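PDB 3IWT: molybdopterin biosynthesis protein MoaB from Sulfolobus tokodaii, which probably binds molybdopterin or its precursor during biosynthesis of the molybdenum cofactor. Local coordinates for residues D39-I44 with D155-A160. Numbering follows the deposited sequence. Where two conformers were deposited one is given.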
ATOM      1  N   ASP A  39      26.613 -24.683  -9.908  1.00 48.70           N
ATOM      2  CA  ASP A  39      25.487 -24.100  -9.217  1.00 48.16           C
ATOM      3  C   ASP A  39      25.287 -24.868  -7.932  1.00 47.05           C
ATOM      4  O   ASP A  39      24.433 -25.745  -7.856  1.00 47.39           O
ATOM      5  CB  ASP A  39      24.236 -24.172 -10.107  1.00 47.57           C
ATOM      6  CG  ASP A  39      22.992 -23.669  -9.412  1.00 47.48           C
ATOM      7  OD1 ASP A  39      23.115 -23.051  -8.338  1.00 45.82           O
ATOM      8  OD2 ASP A  39      21.896 -23.897  -9.951  1.00 48.03           O
ATOM      9  N   GLU A  40      26.082 -24.534  -6.924  1.00 46.85           N
ATOM     10  CA  GLU A  40      26.103 -25.265  -5.668  0.50 46.37           C
ATOM     11  C   GLU A  40      24.720 -25.239  -4.998  1.00 45.86           C
ATOM     12  O   GLU A  40      24.208 -26.255  -4.546  1.00 44.71           O
ATOM     13  CB  GLU A  40      27.158 -24.654  -4.733  0.50 46.23           C
ATOM     14  CG  GLU A  40      28.617 -24.687  -5.274  0.50 46.23           C
ATOM     15  CD  GLU A  40      29.019 -23.444  -6.093  0.50 45.45           C
ATOM     16  OE1 GLU A  40      28.143 -22.690  -6.551  0.50 38.32           O
ATOM     17  OE2 GLU A  40      30.239 -23.230  -6.282  0.50 45.90           O
ATOM     18  N   SER A  41      24.125 -24.052  -4.933  1.00 45.38           N
ATOM     19  CA  SER A  41      22.831 -23.899  -4.275  1.00 45.83           C
ATOM     20  C   SER A  41      21.703 -24.640  -4.988  1.00 45.15           C
ATOM     21  O   SER A  41      20.892 -25.286  -4.341  1.00 45.17           O
ATOM     22  CB  SER A  41      22.458 -22.430  -4.167  1.00 45.24           C
ATOM     23  OG  SER A  41      23.312 -21.818  -3.216  1.00 45.56           O
ATOM     24  N   GLY A  42      21.638 -24.524  -6.307  1.00 45.48           N
ATOM     25  CA  GLY A  42      20.614 -25.254  -7.079  1.00 45.50           C
ATOM     26  C   GLY A  42      20.782 -26.753  -6.903  1.00 45.47           C
ATOM     27  O   GLY A  42      19.798 -27.490  -6.766  1.00 46.30           O
ATOM     28  N   ASP A  43      22.036 -27.199  -6.929  1.00 45.00           N
ATOM     29  CA  ASP A  43      22.385 -28.619  -6.750  1.00 45.19           C
ATOM     30  C   ASP A  43      21.948 -29.153  -5.395  1.00 44.43           C
ATOM     31  O   ASP A  43      21.394 -30.238  -5.313  1.00 43.88           O
ATOM     32  CB  ASP A  43      23.895 -28.828  -6.924  1.00 45.11           C
ATOM     33  CG  ASP A  43      24.336 -28.741  -8.385  1.00 46.72           C
ATOM     34  OD1 ASP A  43      23.482 -28.550  -9.274  1.00 45.31           O
ATOM     35  OD2 ASP A  43      25.547 -28.838  -8.644  1.00 46.18           O
ATOM     36  N   ILE A  44      22.174 -28.376  -4.345  1.00 44.70           N
ATOM     37  CA  ILE A  44      21.732 -28.735  -2.990  1.00 45.43           C
ATOM     38  C   ILE A  44      20.209 -28.889  -2.909  1.00 44.95           C
ATOM     39  O   ILE A  44      19.715 -29.838  -2.308  1.00 44.18           O
ATOM     40  CB  ILE A  44      22.227 -27.684  -1.925  1.00 45.77           C
ATOM     41  CG1 ILE A  44      23.697 -27.903  -1.597  1.00 47.47           C
ATOM     42  CG2 ILE A  44      21.419 -27.768  -0.618  1.00 46.65           C
ATOM     43  CD1 ILE A  44      24.339 -26.753  -0.808  1.00 47.40           C
ATOM     44  N   ASP A 155      24.516 -22.485   2.311  1.00 46.61           N
ATOM     45  CA  ASP A 155      24.194 -22.809   3.696  1.00 46.54           C
ATOM     46  C   ASP A 155      22.775 -22.327   4.014  1.00 44.85           C
ATOM     47  O   ASP A 155      22.024 -23.001   4.711  1.00 42.35           O
ATOM     48  CB  ASP A 155      25.191 -22.151   4.652  1.00 46.81           C
ATOM     49  CG  ASP A 155      26.537 -22.882   4.738  1.00 48.25           C
ATOM     50  OD1 ASP A 155      26.729 -23.999   4.228  1.00 49.99           O
ATOM     51  OD2 ASP A 155      27.425 -22.310   5.372  1.00 51.92           O
ATOM     52  N   ALA A 156      22.403 -21.155   3.479  1.00 44.44           N
ATOM     53  CA  ALA A 156      21.059 -20.603   3.679  1.00 44.59           C
ATOM     54  C   ALA A 156      19.979 -21.480   3.042  1.00 43.89           C
ATOM     55  O   ALA A 156      18.905 -21.719   3.615  1.00 44.06           O
ATOM     56  CB  ALA A 156      20.974 -19.144   3.116  1.00 43.39           C
ATOM     57  N   VAL A 157      20.243 -21.924   1.822  1.00 44.09           N
ATOM     58  CA  VAL A 157      19.322 -22.762   1.105  1.00 44.22           C
ATOM     59  C   VAL A 157      19.122 -24.092   1.829  1.00 44.39           C
ATOM     60  O   VAL A 157      17.993 -24.549   2.025  1.00 43.72           O
ATOM     61  CB  VAL A 157      19.814 -22.944  -0.352  1.00 45.45           C
ATOM     62  CG1 VAL A 157      19.125 -24.050  -1.003  1.00 48.66           C
ATOM     63  CG2 VAL A 157      19.640 -21.629  -1.168  1.00 40.87           C
ATOM     64  N   LYS A 158      20.224 -24.683   2.267  1.00 44.72           N
ATOM     65  CA  LYS A 158      20.184 -25.927   3.031  1.00 45.08           C
ATOM     66  C   LYS A 158      19.332 -25.732   4.295  1.00 44.60           C
ATOM     67  O   LYS A 158      18.480 -26.563   4.607  1.00 44.83           O
ATOM     68  CB  LYS A 158      21.602 -26.364   3.363  1.00 45.40           C
ATOM     69  CG  LYS A 158      21.735 -27.727   3.978  1.00 46.52           C
ATOM     70  CD  LYS A 158      23.152 -28.025   4.411  1.00 48.61           C
ATOM     71  CE  LYS A 158      24.084 -28.303   3.255  1.00 53.44           C
ATOM     72  NZ  LYS A 158      25.291 -29.088   3.735  1.00 53.83           N
ATOM     73  N   LEU A 159      19.557 -24.631   5.007  1.00 43.53           N
ATOM     74  CA  LEU A 159      18.809 -24.322   6.219  1.00 43.20           C
ATOM     75  C   LEU A 159      17.317 -24.193   5.966  1.00 43.32           C
ATOM     76  O   LEU A 159      16.523 -24.722   6.729  1.00 43.49           O
ATOM     77  CB  LEU A 159      19.314 -23.004   6.820  1.00 42.97           C
ATOM     78  CG  LEU A 159      18.769 -22.588   8.202  1.00 43.43           C
ATOM     79  CD1 LEU A 159      19.209 -23.590   9.281  1.00 44.74           C
ATOM     80  CD2 LEU A 159      19.219 -21.177   8.547  1.00 43.89           C
ATOM     81  N   ALA A 160      16.938 -23.448   4.918  1.00 42.41           N
ATOM     82  CA  ALA A 160      15.544 -23.239   4.566  1.00 43.13           C
ATOM     83  C   ALA A 160      14.889 -24.570   4.245  1.00 43.27           C
ATOM     84  O   ALA A 160      13.809 -24.863   4.745  1.00 42.85           O
ATOM     85  CB  ALA A 160      15.430 -22.272   3.362  1.00 42.06           C
TER
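Val157 presents both of its methyls to Ser41, one to the backbone and one to the side chain. Val157 CG1, anti to the backbone N (chi1 165°), lies 4.0 Å from Ser41 O, while Val157 CG2 rests at 4.2 Å from Ser41 CB. One turn further along the first helix, Ile44 reaches both Lys158 and Val157 with its CG2 methyl: Ile44 CG2 is 4.2 Å from Lys158 CB and a looser 4.4 Å from Val157 CG1. Lys158 thus takes part through the aliphatic root of its chain. The two helices run nearly parallel, their local axes 9.2 Å apart and crossing at -19°. This pairing joins the first turns of helices 40-51 and 154-176 on the three-layer alpha/beta fold of the MogA/MoaB family, where Ser41 and Val157 both also touch Thr88 of strand 84-88. Pro154 adds to the packing against Ser41 and Ile44. The hydroxyl of Ser41 hydrogen-bonds to Gly152 O, tying helix 40-51 to the loop that leads into the second helix. Behind Ser41, Asp39 N-caps its helix: Asp39 OD1 accepts from Gly42 N at 2.9 Å, with the donor above the carboxylate plane. Its other oxygen, OD2, is hydrogen-bonded by Thr22 and Tyr59, which hold the buried carboxylate in its capping position.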